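Local structure of angiotensin-converting enzyme (Anopheles gambiae, 6S1Y) at residues A[394-403]-A[527-535]; A[421-432]-A[572-580]. The protein probably cleaves dipeptides from the C-terminal ends of peptides, as a zinc metallopeptidase of the angiotensin-converting enzyme family. All blocks are in the same frame, centred on the assembly; numbering follows the deposited sequence. Where two conformers were deposited one is given.

Contact 1: A[394-403]-A[527-535]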
loop_
_atom_site.group_PDB
_atom_site.type_symbol
_atom_site.label_atom_id
_atom_site.label_comp_id
_atom_site.label_asym_id
_atom_site.label_seq_id
_atom_site.Cartn_x
_atom_site.Cartn_y
_atom_site.Cartn_z
ATOM N N SER A 394 -15.117 7.020 3.347
ATOM C CA SER A 394 -16.161 7.794 4.018
ATOM C C SER A 394 -15.624 9.149 4.465
ATOM O O SER A 394 -16.288 10.179 4.279
ATOM C CB SER A 394 -16.723 7.031 5.229
ATOM O OG SER A 394 -17.579 5.960 4.852
ATOM N N VAL A 395 -14.418 9.163 5.049
ATOM C CA VAL A 395 -13.843 10.393 5.571
ATOM C C VAL A 395 -13.666 11.424 4.476
ATOM O O VAL A 395 -13.670 12.630 4.740
ATOM C CB VAL A 395 -12.488 10.114 6.252
ATOM C CG1 VAL A 395 -11.803 11.423 6.536
ATOM C CG2 VAL A 395 -12.664 9.339 7.529
ATOM N N SER A 396 -13.483 10.973 3.229
ATOM C CA SER A 396 -13.178 11.903 2.160
ATOM C C SER A 396 -14.409 12.654 1.673
ATOM O O SER A 396 -14.258 13.706 1.049
ATOM C CB SER A 396 -12.517 11.160 1.004
ATOM O OG SER A 396 -13.441 10.320 0.327
ATOM N N THR A 397 -15.606 12.167 1.971
ATOM C CA THR A 397 -16.812 12.800 1.463
ATOM C C THR A 397 -16.976 14.205 2.033
ATOM O O THR A 397 -16.596 14.474 3.179
ATOM C CB THR A 397 -18.051 11.991 1.820
ATOM O OG1 THR A 397 -18.169 11.929 3.245
ATOM C CG2 THR A 397 -17.968 10.598 1.237
ATOM N N PRO A 398 -17.535 15.127 1.245
ATOM C CA PRO A 398 -17.935 16.418 1.816
ATOM C C PRO A 398 -18.837 16.275 3.030
ATOM O O PRO A 398 -18.673 17.008 4.008
ATOM C CB PRO A 398 -18.646 17.104 0.643
ATOM C CG PRO A 398 -18.053 16.500 -0.561
ATOM C CD PRO A 398 -17.802 15.052 -0.203
ATOM N N LYS A 399 -19.773 15.327 3.005
ATOM C CA LYS A 399 -20.650 15.091 4.151
ATOM C C LYS A 399 -19.852 14.955 5.449
ATOM O O LYS A 399 -20.068 15.703 6.405
ATOM C CB LYS A 399 -21.480 13.832 3.883
ATOM C CG LYS A 399 -22.341 13.373 5.023
ATOM C CD LYS A 399 -23.016 12.044 4.672
ATOM C CE LYS A 399 -24.047 12.215 3.561
ATOM N NZ LYS A 399 -24.502 10.897 3.024
ATOM N N HIS A 400 -18.908 14.009 5.492
ATOM C CA HIS A 400 -18.172 13.754 6.727
ATOM C C HIS A 400 -17.299 14.938 7.117
ATOM O O HIS A 400 -17.254 15.332 8.294
ATOM C CB HIS A 400 -17.319 12.497 6.572
ATOM C CG HIS A 400 -16.673 12.050 7.845
ATOM N ND1 HIS A 400 -17.290 11.189 8.728
ATOM C CD2 HIS A 400 -15.476 12.363 8.397
ATOM C CE1 HIS A 400 -16.496 10.983 9.767
ATOM N NE2 HIS A 400 -15.392 11.688 9.592
ATOM N N LEU A 401 -16.588 15.519 6.153
ATOM C CA LEU A 401 -15.707 16.634 6.474
ATOM C C LEU A 401 -16.488 17.817 7.018
ATOM O O LEU A 401 -15.946 18.620 7.781
ATOM C CB LEU A 401 -14.924 17.043 5.232
ATOM C CG LEU A 401 -14.067 15.919 4.637
ATOM C CD1 LEU A 401 -13.628 16.254 3.221
ATOM C CD2 LEU A 401 -12.867 15.645 5.567
ATOM N N LYS A 402 -17.751 17.961 6.610
ATOM C CA LYS A 402 -18.596 19.008 7.186
ATOM C C LYS A 402 -18.973 18.658 8.624
ATOM O O LYS A 402 -18.824 19.485 9.528
ATOM C CB LYS A 402 -19.834 19.226 6.310
ATOM C CG LYS A 402 -19.584 20.166 5.128
ATOM C CD LYS A 402 -20.878 20.698 4.509
ATOM C CE LYS A 402 -21.411 19.778 3.422
ATOM N NZ LYS A 402 -22.902 19.859 3.299
ATOM N N LYS A 403 -19.398 17.415 8.863
ATOM C CA LYS A 403 -19.681 16.956 10.221
ATOM C C LYS A 403 -18.565 17.347 11.191
ATOM O O LYS A 403 -18.804 18.010 12.204
ATOM C CB LYS A 403 -19.866 15.436 10.241
ATOM C CG LYS A 403 -21.243 14.939 9.859
ATOM C CD LYS A 403 -21.292 13.405 9.867
ATOM C CE LYS A 403 -22.485 12.886 9.051
ATOM N NZ LYS A 403 -22.304 11.479 8.579
ATOM N N LEU A 527 -22.435 5.908 -4.039
ATOM C CA LEU A 527 -21.183 5.507 -3.419
ATOM C C LEU A 527 -20.286 6.702 -3.147
ATOM O O LEU A 527 -19.453 6.636 -2.247
ATOM C CB LEU A 527 -20.455 4.512 -4.309
ATOM C CG LEU A 527 -21.203 3.204 -4.523
ATOM C CD1 LEU A 527 -20.540 2.377 -5.613
ATOM C CD2 LEU A 527 -21.269 2.411 -3.212
ATOM N N ASN A 528 -20.460 7.802 -3.886
ATOM C CA ASN A 528 -19.564 8.942 -3.782
ATOM C C ASN A 528 -19.888 9.876 -2.628
ATOM O O ASN A 528 -19.028 10.682 -2.251
ATOM C CB ASN A 528 -19.590 9.748 -5.090
ATOM C CG ASN A 528 -19.261 8.898 -6.281
ATOM O OD1 ASN A 528 -20.121 8.192 -6.812
ATOM N ND2 ASN A 528 -18.001 8.918 -6.688
ATOM N N ASN A 529 -21.094 9.799 -2.058
ATOM C CA ASN A 529 -21.464 10.668 -0.943
ATOM C C ASN A 529 -21.838 9.892 0.318
ATOM O O ASN A 529 -22.414 10.476 1.242
ATOM C CB ASN A 529 -22.612 11.610 -1.349
ATOM C CG ASN A 529 -23.904 10.877 -1.701
ATOM O OD1 ASN A 529 -24.038 9.671 -1.472
ATOM N ND2 ASN A 529 -24.865 11.610 -2.265
ATOM N N CYS A 530 -21.509 8.600 0.389
ATOM C CA CYS A 530 -21.844 7.779 1.548
ATOM C C CYS A 530 -20.855 7.982 2.686
ATOM O O CYS A 530 -19.642 7.947 2.472
ATOM C CB CYS A 530 -21.850 6.298 1.171
ATOM S SG CYS A 530 -21.218 5.234 2.558
ATOM N N ASP A 531 -21.376 8.153 3.903
ATOM C CA ASP A 531 -20.571 8.207 5.122
ATOM C C ASP A 531 -21.085 7.144 6.092
ATOM O O ASP A 531 -22.237 7.211 6.536
ATOM C CB ASP A 531 -20.640 9.597 5.756
ATOM C CG ASP A 531 -19.717 9.742 6.948
ATOM O OD1 ASP A 531 -18.904 8.828 7.162
ATOM O OD2 ASP A 531 -19.782 10.766 7.674
ATOM N N ILE A 532 -20.236 6.166 6.431
ATOM C CA ILE A 532 -20.655 5.113 7.348
ATOM C C ILE A 532 -20.292 5.446 8.791
ATOM O O ILE A 532 -20.352 4.578 9.671
ATOM C CB ILE A 532 -20.055 3.748 6.971
ATOM C CG1 ILE A 532 -18.543 3.724 7.227
ATOM C CG2 ILE A 532 -20.373 3.407 5.542
ATOM C CD1 ILE A 532 -17.951 2.338 7.044
ATOM N N TYR A 533 -19.881 6.684 9.042
ATOM C CA TYR A 533 -19.639 7.140 10.408
ATOM C C TYR A 533 -20.873 6.925 11.285
ATOM O O TYR A 533 -21.974 7.373 10.949
ATOM C CB TYR A 533 -19.252 8.627 10.370
ATOM C CG TYR A 533 -18.856 9.251 11.694
ATOM C CD1 TYR A 533 -17.790 8.755 12.434
ATOM C CD2 TYR A 533 -19.532 10.366 12.190
ATOM C CE1 TYR A 533 -17.417 9.346 13.662
ATOM C CE2 TYR A 533 -19.170 10.966 13.402
ATOM C CZ TYR A 533 -18.114 10.455 14.131
ATOM O OH TYR A 533 -17.767 11.064 15.322
ATOM N N GLN A 534 -20.671 6.238 12.419
ATOM C CA GLN A 534 -21.688 5.962 13.442
ATOM C C GLN A 534 -22.679 4.898 13.013
ATOM O O GLN A 534 -23.788 4.851 13.535
ATOM C CB GLN A 534 -22.470 7.223 13.851
ATOM C CG GLN A 534 -21.573 8.321 14.377
ATOM C CD GLN A 534 -22.300 9.614 14.663
ATOM O OE1 GLN A 534 -23.115 10.087 13.862
ATOM N NE2 GLN A 534 -21.986 10.215 15.804
ATOM N N SER A 535 -22.318 4.036 12.071
ATOM C CA SER A 535 -23.209 2.959 11.647
ATOM C C SER A 535 -22.731 1.655 12.270
ATOM O O SER A 535 -21.966 0.902 11.668
ATOM C CB SER A 535 -23.277 2.829 10.132
ATOM O OG SER A 535 -23.962 1.625 9.791
HETATM O O HOH W 1 -23.425 9.756 10.916
#
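Asp531 and His400 meet in the closely packed part of this contact. The imidazole edge offers ND1, whose N-H points to Asp531 OD2, with His400 ND1 2.7 Å from it; OD2 lies in the plane of the ring, while ND1 comes to it on the syn side, 27° out of the carboxylate plane. With its CG anti to the backbone N (chi1 -174°), Asp531 extends its carboxylate to the helix 398-403. Asp531 OD1 accepts from Tyr533 N, 3.0 Å away, closing an Asx turn. The same imidazole stands edge-to-face on Tyr533, His400 CE1 lying 3.5 Å from Tyr533 CG and the planes 89° apart. Nearby, Ser394 OG receives the N-H of Ile532 N at 3.1 Å, a small hydroxyl suited to a spot where the backbones run close.

Thr397 is the N-cap of helix 398-403: its OG1 accepts from His400 N and donates to Ser394 O, while its methyl CG2 rests on Cys530 O. The loop 527-535 is thus laid along the break between helices 381-395 and 398-403, and the disulfide Cys512-Cys530 ties it to helix 495-514.

Toward solvent, long lysines take over. Lys403 NZ forms a salt bridge with Asp531 OD2 (2.8 Å), arriving from the face opposite to His400, and a water joins this ammonium to Tyr533 O and Gln534 OE1. Lys399 NZ reaches Asn529 O at 2.8 Å and also pairs with Glu517.

Contact 2: A[421-432]-A[572-580]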
loop_
_atom_site.group_PDB
_atom_site.type_symbol
_atom_site.label_atom_id
_atom_site.label_comp_id
_atom_site.label_asym_id
_atom_site.label_seq_id
_atom_site.Cartn_x
_atom_site.Cartn_y
_atom_site.Cartn_z
ATOM N N PHE A 421 -15.286 14.432 -7.688
ATOM C CA PHE A 421 -14.994 13.206 -8.435
ATOM C C PHE A 421 -13.571 13.228 -8.992
ATOM O O PHE A 421 -12.876 12.201 -9.028
ATOM C CB PHE A 421 -15.986 13.034 -9.596
ATOM C CG PHE A 421 -17.438 12.971 -9.188
ATOM C CD1 PHE A 421 -17.824 12.572 -7.911
ATOM C CD2 PHE A 421 -18.426 13.325 -10.094
ATOM C CE1 PHE A 421 -19.194 12.537 -7.541
ATOM C CE2 PHE A 421 -19.791 13.286 -9.747
ATOM C CZ PHE A 421 -20.173 12.886 -8.475
ATOM N N TYR A 422 -13.139 14.390 -9.479
ATOM C CA TYR A 422 -11.804 14.522 -10.045
ATOM C C TYR A 422 -10.745 14.237 -8.998
ATOM O O TYR A 422 -9.861 13.399 -9.204
ATOM C CB TYR A 422 -11.631 15.922 -10.614
ATOM C CG TYR A 422 -10.294 16.174 -11.218
ATOM C CD1 TYR A 422 -9.947 15.594 -12.455
ATOM C CD2 TYR A 422 -9.352 16.978 -10.574
ATOM C CE1 TYR A 422 -8.704 15.818 -13.027
ATOM C CE2 TYR A 422 -8.110 17.227 -11.150
ATOM C CZ TYR A 422 -7.791 16.634 -12.374
ATOM O OH TYR A 422 -6.573 16.849 -12.954
ATOM N N ARG A 423 -10.816 14.926 -7.863
ATOM C CA ARG A 423 -9.875 14.656 -6.791
ATOM C C ARG A 423 -9.822 13.165 -6.483
ATOM O O ARG A 423 -8.734 12.583 -6.375
ATOM C CB ARG A 423 -10.251 15.445 -5.532
ATOM C CG ARG A 423 -9.368 15.061 -4.322
ATOM C CD ARG A 423 -9.548 15.981 -3.126
ATOM N NE ARG A 423 -8.862 17.250 -3.348
ATOM C CZ ARG A 423 -7.562 17.443 -3.133
ATOM N NH1 ARG A 423 -6.807 16.461 -2.664
ATOM N NH2 ARG A 423 -7.025 18.631 -3.380
ATOM N N ALA A 424 -10.992 12.521 -6.335
ATOM C CA ALA A 424 -10.968 11.092 -6.034
ATOM C C ALA A 424 -10.230 10.310 -7.132
ATOM O O ALA A 424 -9.432 9.418 -6.835
ATOM C CB ALA A 424 -12.391 10.554 -5.841
ATOM N N GLY A 425 -10.486 10.634 -8.404
ATOM C CA GLY A 425 -9.822 9.921 -9.486
ATOM C C GLY A 425 -8.310 10.044 -9.441
ATOM O O GLY A 425 -7.586 9.051 -9.620
ATOM N N VAL A 426 -7.806 11.257 -9.206
ATOM C CA VAL A 426 -6.365 11.435 -9.258
ATOM C C VAL A 426 -5.711 10.928 -7.987
ATOM O O VAL A 426 -4.496 10.722 -7.958
ATOM C CB VAL A 426 -5.971 12.902 -9.524
ATOM C CG1 VAL A 426 -6.414 13.310 -10.914
ATOM C CG2 VAL A 426 -6.559 13.853 -8.492
ATOM N N THR A 427 -6.493 10.726 -6.929
ATOM C CA THR A 427 -5.978 10.192 -5.678
ATOM C C THR A 427 -5.900 8.678 -5.733
ATOM O O THR A 427 -4.900 8.093 -5.324
ATOM C CB THR A 427 -6.870 10.610 -4.492
ATOM O OG1 THR A 427 -6.936 12.039 -4.404
ATOM C CG2 THR A 427 -6.331 10.025 -3.188
ATOM N N LYS A 428 -6.958 8.033 -6.229
ATOM C CA LYS A 428 -7.121 6.587 -6.121
ATOM C C LYS A 428 -7.119 5.850 -7.450
ATOM O O LYS A 428 -6.514 4.788 -7.547
ATOM C CB LYS A 428 -8.427 6.244 -5.366
ATOM C CG LYS A 428 -8.534 6.974 -4.003
ATOM C CD LYS A 428 -9.436 6.275 -3.010
ATOM C CE LYS A 428 -8.820 4.951 -2.510
ATOM N NZ LYS A 428 -7.792 5.057 -1.419
ATOM N N LEU A 429 -7.781 6.360 -8.486
ATOM C CA LEU A 429 -7.880 5.548 -9.689
ATOM C C LEU A 429 -6.514 5.361 -10.337
ATOM O O LEU A 429 -6.199 4.265 -10.802
ATOM C CB LEU A 429 -8.869 6.157 -10.674
ATOM C CG LEU A 429 -9.019 5.294 -11.918
ATOM C CD1 LEU A 429 -9.745 4.005 -11.587
ATOM C CD2 LEU A 429 -9.754 6.047 -12.984
ATOM N N VAL A 430 -5.683 6.413 -10.377
ATOM C CA VAL A 430 -4.407 6.316 -11.070
ATOM C C VAL A 430 -3.447 5.331 -10.409
ATOM O O VAL A 430 -2.438 4.934 -11.019
ATOM C CB VAL A 430 -3.723 7.696 -11.168
ATOM C CG1 VAL A 430 -4.650 8.710 -11.821
ATOM C CG2 VAL A 430 -3.294 8.168 -9.820
ATOM N N PHE A 431 -3.714 4.937 -9.170
ATOM C CA PHE A 431 -2.788 4.072 -8.429
ATOM C C PHE A 431 -2.842 2.628 -8.927
ATOM O O PHE A 431 -1.836 1.908 -8.864
ATOM C CB PHE A 431 -3.118 4.197 -6.932
ATOM C CG PHE A 431 -2.362 3.251 -6.054
ATOM C CD1 PHE A 431 -1.083 3.545 -5.636
ATOM C CD2 PHE A 431 -2.955 2.091 -5.612
ATOM C CE1 PHE A 431 -0.389 2.677 -4.837
ATOM C CE2 PHE A 431 -2.256 1.205 -4.816
ATOM C CZ PHE A 431 -0.975 1.506 -4.437
ATOM N N LEU A 432 -3.967 2.188 -9.448
ATOM C CA LEU A 432 -4.082 0.785 -9.853
ATOM C C LEU A 432 -3.096 0.392 -10.937
ATOM O O LEU A 432 -2.368 -0.599 -10.747
ATOM C CB LEU A 432 -5.530 0.497 -10.271
ATOM C CG LEU A 432 -6.426 0.460 -9.027
ATOM C CD1 LEU A 432 -7.710 1.154 -9.252
ATOM C CD2 LEU A 432 -6.691 -0.974 -8.615
ATOM N N ILE A 572 -15.854 -0.391 -8.210
ATOM C CA ILE A 572 -14.998 0.768 -8.466
ATOM C C ILE A 572 -15.343 1.429 -9.798
ATOM O O ILE A 572 -15.264 2.654 -9.914
ATOM C CB ILE A 572 -13.504 0.378 -8.401
ATOM C CG1 ILE A 572 -12.650 1.638 -8.478
ATOM C CG2 ILE A 572 -13.119 -0.582 -9.502
ATOM C CD1 ILE A 572 -11.144 1.388 -8.419
ATOM N N LEU A 573 -15.760 0.664 -10.808
ATOM C CA LEU A 573 -16.238 1.296 -12.041
ATOM C C LEU A 573 -17.519 2.085 -11.813
ATOM O O LEU A 573 -17.708 3.144 -12.422
ATOM C CB LEU A 573 -16.467 0.250 -13.135
ATOM C CG LEU A 573 -15.185 -0.428 -13.625
ATOM C CD1 LEU A 573 -15.494 -1.590 -14.589
ATOM C CD2 LEU A 573 -14.285 0.598 -14.285
ATOM N N GLU A 574 -18.405 1.614 -10.924
ATOM C CA GLU A 574 -19.592 2.404 -10.579
ATOM C C GLU A 574 -19.196 3.684 -9.858
ATOM O O GLU A 574 -19.775 4.753 -10.109
ATOM C CB GLU A 574 -20.551 1.580 -9.704
ATOM C CG GLU A 574 -21.840 2.323 -9.297
ATOM C CD GLU A 574 -22.741 1.532 -8.321
ATOM O OE1 GLU A 574 -22.510 0.316 -8.096
ATOM O OE2 GLU A 574 -23.682 2.154 -7.762
ATOM N N TYR A 575 -18.231 3.583 -8.937
ATOM C CA TYR A 575 -17.818 4.742 -8.154
ATOM C C TYR A 575 -17.348 5.868 -9.058
ATOM O O TYR A 575 -17.701 7.039 -8.855
ATOM C CB TYR A 575 -16.701 4.320 -7.185
ATOM C CG TYR A 575 -16.237 5.384 -6.223
ATOM C CD1 TYR A 575 -15.253 6.294 -6.594
ATOM C CD2 TYR A 575 -16.748 5.455 -4.939
ATOM C CE1 TYR A 575 -14.805 7.267 -5.719
ATOM C CE2 TYR A 575 -16.312 6.437 -4.041
ATOM C CZ TYR A 575 -15.329 7.339 -4.448
ATOM O OH TYR A 575 -14.874 8.309 -3.602
ATOM N N PHE A 576 -16.551 5.522 -10.068
ATOM C CA PHE A 576 -15.979 6.488 -10.997
ATOM C C PHE A 576 -16.762 6.623 -12.302
ATOM O O PHE A 576 -16.233 7.178 -13.264
ATOM C CB PHE A 576 -14.531 6.117 -11.334
ATOM C CG PHE A 576 -13.589 6.327 -10.206
ATOM C CD1 PHE A 576 -13.307 7.594 -9.760
ATOM C CD2 PHE A 576 -13.015 5.247 -9.555
ATOM C CE1 PHE A 576 -12.462 7.779 -8.698
ATOM C CE2 PHE A 576 -12.170 5.439 -8.484
ATOM C CZ PHE A 576 -11.893 6.687 -8.062
ATOM N N ASP A 577 -17.999 6.135 -12.373
ATOM C CA ASP A 577 -18.663 6.298 -13.666
ATOM C C ASP A 577 -19.023 7.759 -13.932
ATOM O O ASP A 577 -18.886 8.208 -15.070
ATOM C CB ASP A 577 -19.916 5.428 -13.789
ATOM C CG ASP A 577 -20.522 5.492 -15.197
ATOM O OD1 ASP A 577 -19.931 4.929 -16.157
ATOM O OD2 ASP A 577 -21.561 6.172 -15.350
ATOM N N PRO A 578 -19.508 8.527 -12.948
ATOM C CA PRO A 578 -19.814 9.939 -13.248
ATOM C C PRO A 578 -18.586 10.717 -13.713
ATOM O O PRO A 578 -18.682 11.558 -14.620
ATOM C CB PRO A 578 -20.379 10.473 -11.921
ATOM C CG PRO A 578 -20.896 9.241 -11.199
ATOM C CD PRO A 578 -19.934 8.137 -11.584
ATOM N N LEU A 579 -17.419 10.438 -13.135
ATOM C CA LEU A 579 -16.206 11.088 -13.604
ATOM C C LEU A 579 -15.879 10.648 -15.029
ATOM O O LEU A 579 -15.552 11.479 -15.886
ATOM C CB LEU A 579 -15.037 10.773 -12.669
ATOM C CG LEU A 579 -13.675 11.328 -13.112
ATOM C CD1 LEU A 579 -13.726 12.863 -13.091
ATOM C CD2 LEU A 579 -12.522 10.811 -12.241
ATOM N N TYR A 580 -15.969 9.341 -15.292
ATOM C CA TYR A 580 -15.691 8.809 -16.626
ATOM C C TYR A 580 -16.549 9.479 -17.686
ATOM O O TYR A 580 -16.042 9.821 -18.762
ATOM C CB TYR A 580 -15.939 7.301 -16.639
ATOM C CG TYR A 580 -15.666 6.600 -17.953
ATOM C CD1 TYR A 580 -14.517 6.864 -18.680
ATOM C CD2 TYR A 580 -16.542 5.623 -18.448
ATOM C CE1 TYR A 580 -14.247 6.197 -19.879
ATOM C CE2 TYR A 580 -16.271 4.942 -19.652
ATOM C CZ TYR A 580 -15.123 5.235 -20.360
ATOM O OH TYR A 580 -14.864 4.574 -21.553
#
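Phe576, with CG anti to its carbonyl carbon (chi1 -71°), sends its ring toward the helix 414-429, while Leu429, whose CG lies opposite the backbone N (chi1 -178°), slides past it in the other direction. Leu429 CB thereby comes to rest over one face of the phenyl ring in a CH-pi contact, 4.2 Å from the ring centroid of Phe576; Tyr575 CD1 covers the opposite face. Phe576 CE1 also approaches Gly425 N to 3.5 Å. Gly425, with no side chain, suits this site: it lets Phe576 and Leu579 lie close to the helix backbone.

Phe576 is the first residue past helix 570-575 and the N-cap of helix 577-590, so its ring projects from a helix-helix junction onto a neighbouring helix. Beyond it, Leu579 spreads its branches over the turn at Phe421 and Tyr422: Leu579 CD2 lies 3.5 Å from Phe421 O and CD1 4.0 Å from Tyr422 CA. Phe421 crosses Pro578 at about a right angle, Phe421 CE2 touching Pro578 CB at 3.6 Å. Toward the other end, Leu432 and Ile572 reach tip to tip, their CD1 atoms 3.5 Å apart, as slender aliphatic chains can. Small Ala424 lets the edge of Tyr575 come near, Ala424 CB lying 4.0 Å from Tyr575 OH.

No hydrogen bond joins the two segments; they are held by the shape of apolar groups, so cohesion here should come mainly from dispersion and the exclusion of water.

Overall arrangement
The centres of contacts 1 and 2 lie about 17 Å apart, and the two touch: Asn528 ND2 of contact 1 probably hydrogen-bonds to Tyr575 O of contact 2 at 2.9 Å, and Asn528 CB packs on Phe421 CE1 at 3.7 Å. Their segments alternate along the chain, so helices 398-403 and 414-429, which follow one another, each pack against a more C-terminal part of the protein. Contact 2 borders the ligand pocket through Phe431, which touches the bound gamma-linked diglutamate, while the Lys428 side chain is about 8 Å from that ligand. Contact 1 is linked to the zinc site through the chain: helix 381-395, which supplies the zinc ligand Glu385, runs into segment 394-403.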